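Local structure of SusD homolog (3IHV) at residues F70-W81 / L515-M523. The protein probably binds glycans at the outer membrane surface of Bacteroides thetaiotaomicron, as a SusD-family lipoprotein partner in nutrient uptake. Residues are numbered along the deposited sequence; the frame is centred on the assembly and turned at random. Where two conformers were deposited one is given.
Sequences FPTTQSEVQQTW and LFPIPQRDM. With EDO (1,2-ethanediol), chain I; EDO (1,2-ethanediol), chain J.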
loop_
_atom_site.group_PDB
_atom_site.type_symbol
_atom_site.label_atom_id
_atom_site.label_comp_id
_atom_site.label_asym_id
_atom_site.label_seq_id
_atom_site.Cartn_x
_atom_site.Cartn_y
_atom_site.Cartn_z
ATOM N N PHE A 70 -20.713 5.115 1.423
ATOM C CA PHE A 70 -20.985 4.725 0.040
ATOM C C PHE A 70 -21.868 3.480 -0.105
ATOM O O PHE A 70 -21.912 2.635 0.808
ATOM C CB PHE A 70 -19.677 4.531 -0.750
ATOM C CG PHE A 70 -18.779 3.436 -0.225
ATOM C CD1 PHE A 70 -17.908 3.668 0.841
ATOM C CD2 PHE A 70 -18.763 2.173 -0.853
ATOM C CE1 PHE A 70 -17.066 2.685 1.304
ATOM C CE2 PHE A 70 -17.886 1.177 -0.405
ATOM C CZ PHE A 70 -17.054 1.426 0.689
ATOM N N PRO A 71 -22.601 3.396 -1.226
ATOM C CA PRO A 71 -23.507 2.275 -1.510
ATOM C C PRO A 71 -22.815 1.152 -2.291
ATOM O O PRO A 71 -21.698 1.314 -2.754
ATOM C CB PRO A 71 -24.576 2.935 -2.359
ATOM C CG PRO A 71 -23.819 3.909 -3.156
ATOM C CD PRO A 71 -22.805 4.486 -2.201
ATOM N N THR A 72 -23.505 0.025 -2.439
ATOM C CA THR A 72 -22.979 -1.127 -3.162
ATOM C C THR A 72 -22.711 -0.843 -4.651
ATOM O O THR A 72 -21.990 -1.577 -5.286
ATOM C CB THR A 72 -23.924 -2.291 -3.121
ATOM O OG1 THR A 72 -25.173 -1.885 -3.730
ATOM C CG2 THR A 72 -24.146 -2.816 -1.666
ATOM N N THR A 73 -23.316 0.218 -5.176
ATOM C CA THR A 73 -23.207 0.659 -6.545
ATOM C C THR A 73 -22.049 1.632 -6.810
ATOM O O THR A 73 -21.894 2.095 -7.932
ATOM C CB THR A 73 -24.512 1.378 -6.916
ATOM O OG1 THR A 73 -24.770 2.408 -5.934
ATOM C CG2 THR A 73 -25.702 0.371 -6.942
ATOM N N GLN A 74 -21.275 1.969 -5.787
ATOM C CA GLN A 74 -20.190 2.954 -5.911
ATOM C C GLN A 74 -19.264 2.513 -7.036
ATOM O O GLN A 74 -18.707 1.411 -7.004
ATOM C CB GLN A 74 -19.447 3.083 -4.582
ATOM C CG GLN A 74 -18.551 4.280 -4.554
ATOM C CD GLN A 74 -19.327 5.595 -4.598
ATOM O OE1 GLN A 74 -20.397 5.717 -3.990
ATOM N NE2 GLN A 74 -18.805 6.573 -5.345
ATOM N N SER A 75 -19.107 3.400 -8.023
ATOM C CA SER A 75 -18.374 3.094 -9.249
ATOM C C SER A 75 -16.934 2.658 -9.037
ATOM O O SER A 75 -16.470 1.705 -9.661
ATOM C CB SER A 75 -18.391 4.321 -10.181
ATOM O OG SER A 75 -19.684 4.517 -10.713
ATOM N N GLU A 76 -16.237 3.361 -8.164
ATOM C CA GLU A 76 -14.831 3.080 -7.936
ATOM C C GLU A 76 -14.581 1.662 -7.444
ATOM O O GLU A 76 -13.582 1.042 -7.823
ATOM C CB GLU A 76 -14.213 4.073 -6.940
ATOM C CG GLU A 76 -14.185 5.528 -7.410
ATOM C CD GLU A 76 -15.482 6.306 -7.190
ATOM O OE1 GLU A 76 -16.526 5.709 -6.840
ATOM O OE2 GLU A 76 -15.429 7.548 -7.377
ATOM N N VAL A 77 -15.500 1.162 -6.616
ATOM C CA VAL A 77 -15.419 -0.167 -6.074
ATOM C C VAL A 77 -15.520 -1.182 -7.213
ATOM O O VAL A 77 -14.691 -2.092 -7.314
ATOM C CB VAL A 77 -16.487 -0.402 -5.020
ATOM C CG1 VAL A 77 -16.438 -1.852 -4.533
ATOM C CG2 VAL A 77 -16.295 0.608 -3.835
ATOM N N GLN A 78 -16.521 -1.013 -8.080
ATOM C CA GLN A 78 -16.653 -1.889 -9.239
ATOM C C GLN A 78 -15.409 -1.804 -10.134
ATOM O O GLN A 78 -14.950 -2.831 -10.673
ATOM C CB GLN A 78 -17.912 -1.566 -10.042
ATOM C CG GLN A 78 -18.211 -2.574 -11.181
ATOM C CD GLN A 78 -17.440 -2.310 -12.472
ATOM O OE1 GLN A 78 -17.247 -3.212 -13.301
ATOM N NE2 GLN A 78 -17.021 -1.078 -12.659
ATOM N N GLN A 79 -14.844 -0.624 -10.303
ATOM C CA GLN A 79 -13.679 -0.487 -11.169
ATOM C C GLN A 79 -12.447 -1.249 -10.661
ATOM O O GLN A 79 -11.700 -1.836 -11.447
ATOM C CB GLN A 79 -13.343 0.994 -11.348
ATOM C CG GLN A 79 -14.385 1.737 -12.193
ATOM C CD GLN A 79 -14.193 3.247 -12.205
ATOM O OE1 GLN A 79 -13.559 3.818 -11.328
ATOM N NE2 GLN A 79 -14.759 3.902 -13.219
ATOM N N THR A 80 -12.242 -1.238 -9.341
ATOM C CA THR A 80 -11.119 -1.966 -8.758
ATOM C C THR A 80 -11.351 -3.474 -8.855
ATOM O O THR A 80 -10.433 -4.223 -9.219
ATOM C CB THR A 80 -10.825 -1.516 -7.344
ATOM O OG1 THR A 80 -10.355 -0.168 -7.368
ATOM C CG2 THR A 80 -9.767 -2.392 -6.712
ATOM N N TRP A 81 -12.583 -3.908 -8.574
ATOM C CA TRP A 81 -12.923 -5.320 -8.709
ATOM C C TRP A 81 -12.587 -5.768 -10.138
ATOM O O TRP A 81 -11.899 -6.774 -10.332
ATOM C CB TRP A 81 -14.395 -5.536 -8.364
ATOM C CG TRP A 81 -14.993 -6.872 -8.620
ATOM C CD1 TRP A 81 -15.570 -7.316 -9.778
ATOM C CD2 TRP A 81 -15.203 -7.895 -7.645
ATOM N NE1 TRP A 81 -16.099 -8.581 -9.584
ATOM C CE2 TRP A 81 -15.891 -8.952 -8.279
ATOM C CE3 TRP A 81 -14.875 -8.016 -6.301
ATOM C CZ2 TRP A 81 -16.240 -10.105 -7.612
ATOM C CZ3 TRP A 81 -15.230 -9.185 -5.626
ATOM C CH2 TRP A 81 -15.913 -10.197 -6.286
ATOM N N LEU A 515 -15.175 -4.915 5.279
ATOM C CA LEU A 515 -15.083 -5.300 3.860
ATOM C C LEU A 515 -15.727 -4.268 2.984
ATOM O O LEU A 515 -16.610 -3.515 3.434
ATOM C CB LEU A 515 -15.844 -6.585 3.607
ATOM C CG LEU A 515 -15.266 -7.851 4.254
ATOM C CD1 LEU A 515 -16.276 -9.003 4.114
ATOM C CD2 LEU A 515 -13.878 -8.239 3.656
ATOM N N PHE A 516 -15.292 -4.233 1.740
ATOM C CA PHE A 516 -16.023 -3.509 0.702
ATOM C C PHE A 516 -17.140 -4.427 0.221
ATOM O O PHE A 516 -17.063 -5.662 0.394
ATOM C CB PHE A 516 -15.108 -3.094 -0.450
ATOM C CG PHE A 516 -14.449 -1.708 -0.247
ATOM C CD1 PHE A 516 -14.144 -1.238 1.029
ATOM C CD2 PHE A 516 -14.076 -0.941 -1.324
ATOM C CE1 PHE A 516 -13.519 0.015 1.212
ATOM C CE2 PHE A 516 -13.430 0.284 -1.160
ATOM C CZ PHE A 516 -13.183 0.774 0.111
ATOM N N PRO A 517 -18.203 -3.854 -0.331
ATOM C CA PRO A 517 -19.254 -4.694 -0.854
ATOM C C PRO A 517 -18.810 -5.372 -2.143
ATOM O O PRO A 517 -17.938 -4.860 -2.848
ATOM C CB PRO A 517 -20.362 -3.691 -1.208
ATOM C CG PRO A 517 -19.584 -2.402 -1.588
ATOM C CD PRO A 517 -18.414 -2.426 -0.633
ATOM N N ILE A 518 -19.455 -6.479 -2.473
ATOM C CA ILE A 518 -19.274 -7.084 -3.779
ATOM C C ILE A 518 -19.992 -6.062 -4.680
ATOM O O ILE A 518 -21.074 -5.631 -4.336
ATOM C CB ILE A 518 -19.989 -8.429 -3.875
ATOM C CG1 ILE A 518 -19.481 -9.386 -2.778
ATOM C CG2 ILE A 518 -19.826 -9.002 -5.281
ATOM C CD1 ILE A 518 -17.980 -9.623 -2.716
ATOM N N PRO A 519 -19.369 -5.618 -5.781
ATOM C CA PRO A 519 -20.048 -4.583 -6.581
ATOM C C PRO A 519 -21.454 -4.978 -7.014
ATOM O O PRO A 519 -21.712 -6.125 -7.409
ATOM C CB PRO A 519 -19.123 -4.383 -7.783
ATOM C CG PRO A 519 -17.780 -4.855 -7.329
ATOM C CD PRO A 519 -18.051 -5.969 -6.338
ATOM N N GLN A 520 -22.366 -4.033 -6.938
ATOM C CA GLN A 520 -23.747 -4.331 -7.282
ATOM C C GLN A 520 -23.884 -4.864 -8.700
ATOM O O GLN A 520 -24.679 -5.753 -8.946
ATOM C CB GLN A 520 -24.619 -3.090 -7.124
ATOM C CG GLN A 520 -26.105 -3.404 -7.213
ATOM C CD GLN A 520 -26.550 -4.326 -6.087
ATOM O OE1 GLN A 520 -26.218 -4.104 -4.927
ATOM N NE2 GLN A 520 -27.315 -5.382 -6.440
ATOM N N ARG A 521 -23.122 -4.309 -9.638
ATOM C CA ARG A 521 -23.174 -4.766 -11.020
ATOM C C ARG A 521 -22.906 -6.257 -11.098
ATOM O O ARG A 521 -23.575 -6.963 -11.830
ATOM C CB ARG A 521 -22.140 -4.053 -11.885
ATOM C CG ARG A 521 -22.129 -4.554 -13.361
ATOM C CD ARG A 521 -20.859 -4.124 -14.135
ATOM N NE ARG A 521 -20.645 -4.929 -15.362
ATOM C CZ ARG A 521 -19.862 -6.015 -15.481
ATOM N NH1 ARG A 521 -19.151 -6.516 -14.463
ATOM N NH2 ARG A 521 -19.778 -6.619 -16.664
ATOM N N ASP A 522 -21.916 -6.728 -10.344
ATOM C CA ASP A 522 -21.572 -8.150 -10.330
ATOM C C ASP A 522 -22.576 -8.994 -9.583
ATOM O O ASP A 522 -22.908 -10.096 -10.018
ATOM C CB ASP A 522 -20.133 -8.336 -9.833
ATOM C CG ASP A 522 -19.152 -7.568 -10.694
ATOM O OD1 ASP A 522 -18.738 -8.108 -11.739
ATOM O OD2 ASP A 522 -18.892 -6.388 -10.443
HETATM N N MSE A 523 -23.129 -8.465 -8.498
HETATM C CA MSE A 523 -24.220 -9.140 -7.793
HETATM C C MSE A 523 -25.373 -9.401 -8.750
HETATM O O MSE A 523 -25.941 -10.508 -8.791
HETATM C CB MSE A 523 -24.732 -8.261 -6.631
HETATM C CG MSE A 523 -23.746 -8.094 -5.485
HETATM SE SE MSE A 523 -23.431 -9.772 -4.524
HETATM C CE MSE A 523 -25.178 -10.373 -4.296
HETATM C C1 EDO I . -16.080 -12.034 -12.213
HETATM O O1 EDO I . -15.470 -10.901 -12.793
HETATM C C2 EDO I . -16.319 -11.782 -10.759
HETATM O O2 EDO I . -17.595 -11.146 -10.569
HETATM C C1 EDO J . -19.930 -10.738 -13.809
HETATM O O1 EDO J . -18.991 -10.511 -12.744
HETATM C C2 EDO J . -19.275 -10.487 -15.147
HETATM O O2 EDO J . -18.025 -11.167 -15.185
#
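Asp522 OD1 is gripped by several groups, and from across the contact Trp81 NE1 comes within 3.4 Å of Asp522 CG. Arg521 NH1 makes a salt bridge to Asp522 OD1 at 3.2 Å, and O1 of one 1,2-ethanediol, probably from the crystallisation liquor, donates to the same oxygen at 2.6 Å. O2 of a second ethanediol lies at the indole edge, in its plane, and takes a weak bond from NE1. Over one indole face lies Pro519, its CD 4.0 Å from the centroid of the five-membered ring in a CH-pi contact, while CD1 of Ile518 reaches Trp81 CZ3. CG of Trp81 stands anti to the backbone N (chi1 172°), which swings the indole off the helix and against Pro519. With an alanine in place of Trp81, Pro519 would probably lose the face it packs on and a gap would open beside the Asp522 carboxylate. At the other end, Thr72 takes hold of Gln520 twice. Its OG1 donates to Gln520 OE1 at 2.7 Å, in the carbonyl plane and on a lone pair, while Gln520 N gives a 3.0 Å bond to Thr72 O from above the carbonyl plane. In a third patch, on the Phe516 side, Val77 CG2 packs on Phe516 CD2, and the edge of Phe70 points at the face of Phe516, with CZ over the ring centre and the planes 60° apart. The contact thus joins the two sequence-family regions of this SusD homolog, laying loop 515-519 and the start of helix 520-525 across the N-terminal end of helix 75-101, with helix 107-135 lending Phe135 to Val77, Trp81 and Phe516, and Leu131 to Trp81.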